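Local atomic coordinates of substrate binding periplasmic protein (Ralstonia solanacearum, PDB entry 3LOP), a protein that binds leucine and probably serves as the periplasmic substrate-binding component of an amino-acid transport system. Residues A[134-139]-A[224-229]. Residues are numbered along the deposited sequence; the frame is centred on the assembly and turned at random.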
loop_
_atom_site.group_PDB
_atom_site.type_symbol
_atom_site.label_atom_id
_atom_site.label_comp_id
_atom_site.label_asym_id
_atom_site.label_seq_id
_atom_site.Cartn_x
_atom_site.Cartn_y
_atom_site.Cartn_z
ATOM N N THR A 134 -3.949 16.015 -12.091
ATOM C CA THR A 134 -3.820 17.457 -12.266
ATOM C C THR A 134 -2.534 17.780 -13.023
ATOM O O THR A 134 -2.494 18.718 -13.819
ATOM C CB THR A 134 -3.827 18.189 -10.912
ATOM O OG1 THR A 134 -5.087 17.974 -10.269
ATOM C CG2 THR A 134 -3.623 19.684 -11.109
ATOM N N ALA A 135 -1.487 16.997 -12.778
ATOM C CA ALA A 135 -0.217 17.203 -13.465
ATOM C C ALA A 135 -0.408 16.965 -14.963
ATOM O O ALA A 135 0.117 17.716 -15.786
ATOM C CB ALA A 135 0.843 16.257 -12.910
ATOM N N LEU A 136 -1.163 15.925 -15.309
ATOM C CA LEU A 136 -1.424 15.602 -16.712
ATOM C C LEU A 136 -2.217 16.714 -17.385
ATOM O O LEU A 136 -1.871 17.166 -18.477
ATOM C CB LEU A 136 -2.210 14.293 -16.831
ATOM C CG LEU A 136 -1.497 12.964 -16.557
ATOM C CD1 LEU A 136 -2.520 11.843 -16.567
ATOM C CD2 LEU A 136 -0.429 12.714 -17.601
ATOM N N VAL A 137 -3.288 17.144 -16.726
ATOM C CA VAL A 137 -4.135 18.204 -17.254
ATOM C C VAL A 137 -3.326 19.482 -17.446
ATOM O O VAL A 137 -3.471 20.175 -18.453
ATOM C CB VAL A 137 -5.323 18.489 -16.302
ATOM C CG1 VAL A 137 -6.072 19.741 -16.741
ATOM C CG2 VAL A 137 -6.271 17.299 -16.283
ATOM N N THR A 138 -2.460 19.784 -16.482
ATOM C CA THR A 138 -1.651 20.992 -16.556
ATOM C C THR A 138 -0.731 21.009 -17.773
ATOM O O THR A 138 -0.449 22.075 -18.323
ATOM C CB THR A 138 -0.821 21.179 -15.269
ATOM O OG1 THR A 138 -1.714 21.330 -14.155
ATOM C CG2 THR A 138 0.064 22.421 -15.370
ATOM N N ILE A 139 -0.268 19.837 -18.203
ATOM C CA ILE A 139 0.609 19.769 -19.366
ATOM C C ILE A 139 -0.159 19.593 -20.674
ATOM O O ILE A 139 0.439 19.351 -21.719
ATOM C CB ILE A 139 1.656 18.634 -19.248
ATOM C CG1 ILE A 139 0.965 17.274 -19.179
ATOM C CG2 ILE A 139 2.527 18.864 -18.025
ATOM C CD1 ILE A 139 1.925 16.103 -19.233
ATOM N N GLN A 224 0.992 7.517 -22.134
ATOM C CA GLN A 224 1.813 7.717 -20.945
ATOM C C GLN A 224 1.134 6.858 -19.883
ATOM O O GLN A 224 -0.089 6.866 -19.768
ATOM C CB GLN A 224 1.774 9.189 -20.524
ATOM C CG GLN A 224 2.282 9.467 -19.113
ATOM C CD GLN A 224 3.759 9.181 -18.959
ATOM O OE1 GLN A 224 4.575 9.673 -19.739
ATOM N NE2 GLN A 224 4.115 8.387 -17.950
ATOM N N LEU A 225 1.919 6.116 -19.112
ATOM C CA LEU A 225 1.349 5.256 -18.088
ATOM C C LEU A 225 1.593 5.790 -16.686
ATOM O O LEU A 225 2.649 6.352 -16.394
ATOM C CB LEU A 225 1.929 3.844 -18.216
ATOM C CG LEU A 225 1.696 3.174 -19.575
ATOM C CD1 LEU A 225 2.559 1.926 -19.693
ATOM C CD2 LEU A 225 0.218 2.838 -19.742
ATOM N N LEU A 226 0.597 5.619 -15.823
ATOM C CA LEU A 226 0.690 6.049 -14.436
ATOM C C LEU A 226 -0.266 5.189 -13.623
ATOM O O LEU A 226 -1.178 4.582 -14.179
ATOM C CB LEU A 226 0.329 7.535 -14.291
ATOM C CG LEU A 226 -1.052 8.023 -14.733
ATOM C CD1 LEU A 226 -1.342 9.359 -14.063
ATOM C CD2 LEU A 226 -1.110 8.152 -16.248
ATOM N N GLY A 227 -0.061 5.129 -12.312
ATOM C CA GLY A 227 -0.933 4.307 -11.494
ATOM C C GLY A 227 -0.797 4.527 -10.004
ATOM O O GLY A 227 0.072 5.270 -9.546
ATOM N N LEU A 228 -1.673 3.868 -9.251
ATOM C CA LEU A 228 -1.702 3.970 -7.795
ATOM C C LEU A 228 -0.523 3.287 -7.106
ATOM O O LEU A 228 0.151 2.439 -7.693
ATOM C CB LEU A 228 -3.004 3.367 -7.264
ATOM C CG LEU A 228 -4.299 4.088 -7.642
ATOM C CD1 LEU A 228 -5.498 3.269 -7.174
ATOM C CD2 LEU A 228 -4.315 5.474 -7.023
ATOM N N SER A 229 -0.300 3.654 -5.845
ATOM C CA SER A 229 0.790 3.094 -5.046
ATOM C C SER A 229 0.582 1.614 -4.731
ATOM O O SER A 229 1.393 0.991 -4.043
ATOM C CB SER A 229 0.956 3.886 -3.748
ATOM O OG SER A 229 -0.210 3.809 -2.951
#
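In the lobe of this periplasmic binding protein built on the parallel sheet 144-149, 174-178, 199-203 and 224-227, Leu136 in the last turn of helix 125-138 meets Leu226 on strand 224-227. The two side chains reach toward each other tip to tip: CD1 of Leu136 lies 3.7 Å from CD1 of Leu226 and 4.0 Å from its CD2, so one methyl sits against both branches of the fork. Leu136 holds CG beside the backbone N and opposite the carbonyl carbon (chi1 -73°), which carries CD1 out toward the strand, while CG of Leu226 lies between N and the carbonyl carbon (chi1 59°), with both its methyls reaching that CD1. No hydrogen bond crosses the contact, and the nearest pair of CA atoms, Leu136 and Gln224, stands 9.5 Å apart. Branched, apolar leucines suit such spacing, since each extends well beyond its backbone and buries methyls between layers.

This is the helix-on-sheet packing of an alpha/beta lobe: strand 224-227 pairs with strand 199-203 beside it, and Leu136 also touches Ala199 there, while Leu226 also touches Met132, one turn before Leu136 on the helix. Gln224, partly exposed, adds only the aliphatic part of its chain, CG lying 4.5 Å from Leu136 CD2. Its amide serves the backbone instead, NE2 donating to Leu225 O (3.0 Å) and to Gly247 O. Where the helix ends, Thr138 N and OG1 both donate to Thr134 O, from opposite faces of its plane, which lets a threonine hydroxyl near solvent find a partner within its own helix.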